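Local atomic coordinates of afamin (Homo sapiens, PDB entry 6FAK), a protein that carries hydrophobic molecules in body fluids, binds vitamin E and keeps lipidated Wnt proteins soluble and active. Residues 310-315 / 354-359. Residues are numbered along the deposited sequence; the frame is centred on the assembly and turned at random. Where two conformers were deposited one is given.
Sequences GKFTDS and QIYKDL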
loop_
_atom_site.group_PDB
_atom_site.type_symbol
_atom_site.label_atom_id
_atom_site.label_comp_id
_atom_site.label_asym_id
_atom_site.label_seq_id
_atom_site.Cartn_x
_atom_site.Cartn_y
_atom_site.Cartn_z
ATOM N N GLY A 310 -12.576 7.419 31.975
ATOM C CA GLY A 310 -13.456 8.475 32.444
ATOM C C GLY A 310 -12.782 9.824 32.555
ATOM O O GLY A 310 -13.458 10.818 32.690
ATOM N N LYS A 311 -11.455 9.879 32.517
ATOM C CA LYS A 311 -10.738 11.145 32.447
ATOM C C LYS A 311 -11.151 12.020 31.226
ATOM O O LYS A 311 -10.991 13.262 31.290
ATOM C CB LYS A 311 -9.219 10.902 32.438
ATOM C CG LYS A 311 -8.385 12.099 32.868
ATOM C CD LYS A 311 -7.414 11.769 34.007
ATOM C CE LYS A 311 -8.124 11.633 35.347
ATOM N NZ LYS A 311 -7.198 11.234 36.445
ATOM N N PHE A 312 -11.668 11.385 30.150
ATOM C CA PHE A 312 -12.123 12.103 28.933
ATOM C C PHE A 312 -13.598 12.421 28.851
ATOM O O PHE A 312 -14.008 13.286 28.033
ATOM C CB PHE A 312 -11.645 11.353 27.672
ATOM C CG PHE A 312 -10.148 11.322 27.593
ATOM C CD1 PHE A 312 -9.450 12.478 27.331
ATOM C CD2 PHE A 312 -9.435 10.169 27.914
ATOM C CE1 PHE A 312 -8.070 12.479 27.304
ATOM C CE2 PHE A 312 -8.057 10.183 27.904
ATOM C CZ PHE A 312 -7.386 11.315 27.592
ATOM N N THR A 313 -14.399 11.753 29.677
ATOM C CA THR A 313 -15.833 12.025 29.772
ATOM C C THR A 313 -16.371 12.346 31.164
ATOM O O THR A 313 -17.402 12.994 31.261
ATOM C CB THR A 313 -16.612 10.813 29.261
ATOM O OG1 THR A 313 -16.339 9.688 30.115
ATOM C CG2 THR A 313 -16.172 10.481 27.814
ATOM N N ASP A 314 -15.718 11.859 32.224
ATOM C CA ASP A 314 -16.216 12.019 33.611
ATOM C C ASP A 314 -15.524 13.102 34.410
ATOM O O ASP A 314 -16.002 13.460 35.457
ATOM C CB ASP A 314 -16.090 10.699 34.381
ATOM C CG ASP A 314 -16.757 9.533 33.656
ATOM O OD1 ASP A 314 -17.564 9.807 32.730
ATOM O OD2 ASP A 314 -16.472 8.345 33.998
ATOM N N SER A 315 -14.391 13.603 33.939
ATOM C CA SER A 315 -13.615 14.574 34.674
ATOM C C SER A 315 -14.164 15.939 34.338
ATOM O O SER A 315 -14.607 16.163 33.205
ATOM C CB SER A 315 -12.162 14.500 34.256
ATOM O OG SER A 315 -11.430 15.608 34.732
ATOM N N GLN A 354 -11.614 12.266 15.760
ATOM C CA GLN A 354 -12.222 13.445 15.155
ATOM C C GLN A 354 -13.564 13.809 15.759
ATOM O O GLN A 354 -13.881 15.002 15.967
ATOM C CB GLN A 354 -12.399 13.227 13.647
ATOM C CG GLN A 354 -12.929 14.437 12.903
ATOM C CD GLN A 354 -11.939 15.593 12.976
ATOM O OE1 GLN A 354 -10.758 15.418 12.636
ATOM N NE2 GLN A 354 -12.390 16.749 13.473
ATOM N N ILE A 355 -14.391 12.796 15.958
ATOM C CA ILE A 355 -15.685 12.987 16.624
ATOM C C ILE A 355 -15.511 13.580 18.021
ATOM O O ILE A 355 -16.265 14.459 18.397
ATOM C CB ILE A 355 -16.477 11.706 16.651
ATOM C CG1 ILE A 355 -16.992 11.470 15.228
ATOM C CG2 ILE A 355 -17.660 11.763 17.616
ATOM C CD1 ILE A 355 -17.444 10.058 15.025
ATOM N N TYR A 356 -14.538 13.067 18.766
ATOM C CA TYR A 356 -14.242 13.601 20.112
ATOM C C TYR A 356 -13.826 15.075 20.005
ATOM O O TYR A 356 -14.297 15.924 20.778
ATOM C CB TYR A 356 -13.187 12.730 20.819
ATOM C CG TYR A 356 -12.926 13.099 22.260
ATOM C CD1 TYR A 356 -13.973 13.184 23.168
ATOM C CD2 TYR A 356 -11.652 13.392 22.697
ATOM C CE1 TYR A 356 -13.773 13.508 24.496
ATOM C CE2 TYR A 356 -11.427 13.711 24.047
ATOM C CZ TYR A 356 -12.512 13.798 24.927
ATOM O OH TYR A 356 -12.323 14.187 26.264
ATOM N N LYS A 357 -12.923 15.382 19.085
ATOM C CA LYS A 357 -12.511 16.754 18.845
ATOM C C LYS A 357 -13.665 17.718 18.462
ATOM O O LYS A 357 -13.794 18.798 19.059
ATOM C CB LYS A 357 -11.433 16.775 17.771
ATOM C CG LYS A 357 -10.947 18.138 17.355
ATOM C CD LYS A 357 -9.801 17.950 16.333
ATOM C CE LYS A 357 -9.211 19.293 15.922
ATOM N NZ LYS A 357 -8.175 19.098 14.866
ATOM N N ASP A 358 -14.519 17.297 17.537
ATOM C CA ASP A 358 -15.743 18.057 17.172
ATOM C C ASP A 358 -16.726 18.194 18.343
ATOM O O ASP A 358 -17.292 19.274 18.559
ATOM C CB ASP A 358 -16.461 17.432 15.956
ATOM C CG ASP A 358 -15.565 17.377 14.727
ATOM O OD1 ASP A 358 -14.528 18.113 14.698
ATOM O OD2 ASP A 358 -15.859 16.555 13.813
ATOM N N LEU A 359 -16.935 17.116 19.088
ATOM C CA LEU A 359 -17.798 17.147 20.263
ATOM C C LEU A 359 -17.363 18.246 21.260
ATOM O O LEU A 359 -18.208 19.027 21.783
ATOM C CB LEU A 359 -17.751 15.778 20.983
ATOM C CG LEU A 359 -18.387 15.782 22.395
ATOM C CD1 LEU A 359 -19.873 15.564 22.197
ATOM C CD2 LEU A 359 -17.801 14.712 23.268
#
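Tyr-356 lays the hydroxyl end of its ring against the root of the Phe-312 side chain, with OH 3.2 Å from Phe-312 CB. The contact belongs to the second albumin domain of this helical serum albumin fold, where it ties the loop between helices 288-295 and 318-324 to the middle of helix 346-363. Tyr-356 gets there because CG stands anti to its backbone N (chi1 -174°), sending the phenol off the helix toward the loop. Tyr-356 OH donates a hydrogen bond of 2.6 Å to Phe-312 O. It arrives in the carbonyl plane on a lone pair, with a C=O...OH angle of 118°, so one main-chain oxygen of the loop is satisfied by a buried side chain. Tyr-356 OH also lies at the edge of the Phe-312 ring, in its plane and 3.5 Å from Phe-312 CD1, and the two side chains cross at about a right angle. Phe-333 of helix 326-339 joins them, stacked on the Tyr-356 ring and edge-to-face with that of Phe-312, which makes a small aromatic cluster between the loop and the two helices. Thr-313 and Leu-359 both rest on Ala-376 of helix 376-417. The loop also turns back on itself: Gly-310 O accepts from Asp-314 N and, at 3.3 Å, from Thr-313 N. Within this turn, Thr-313 OG1 donates to Asp-314 OD1, meeting it from above the carboxylate plane at 2.9 Å.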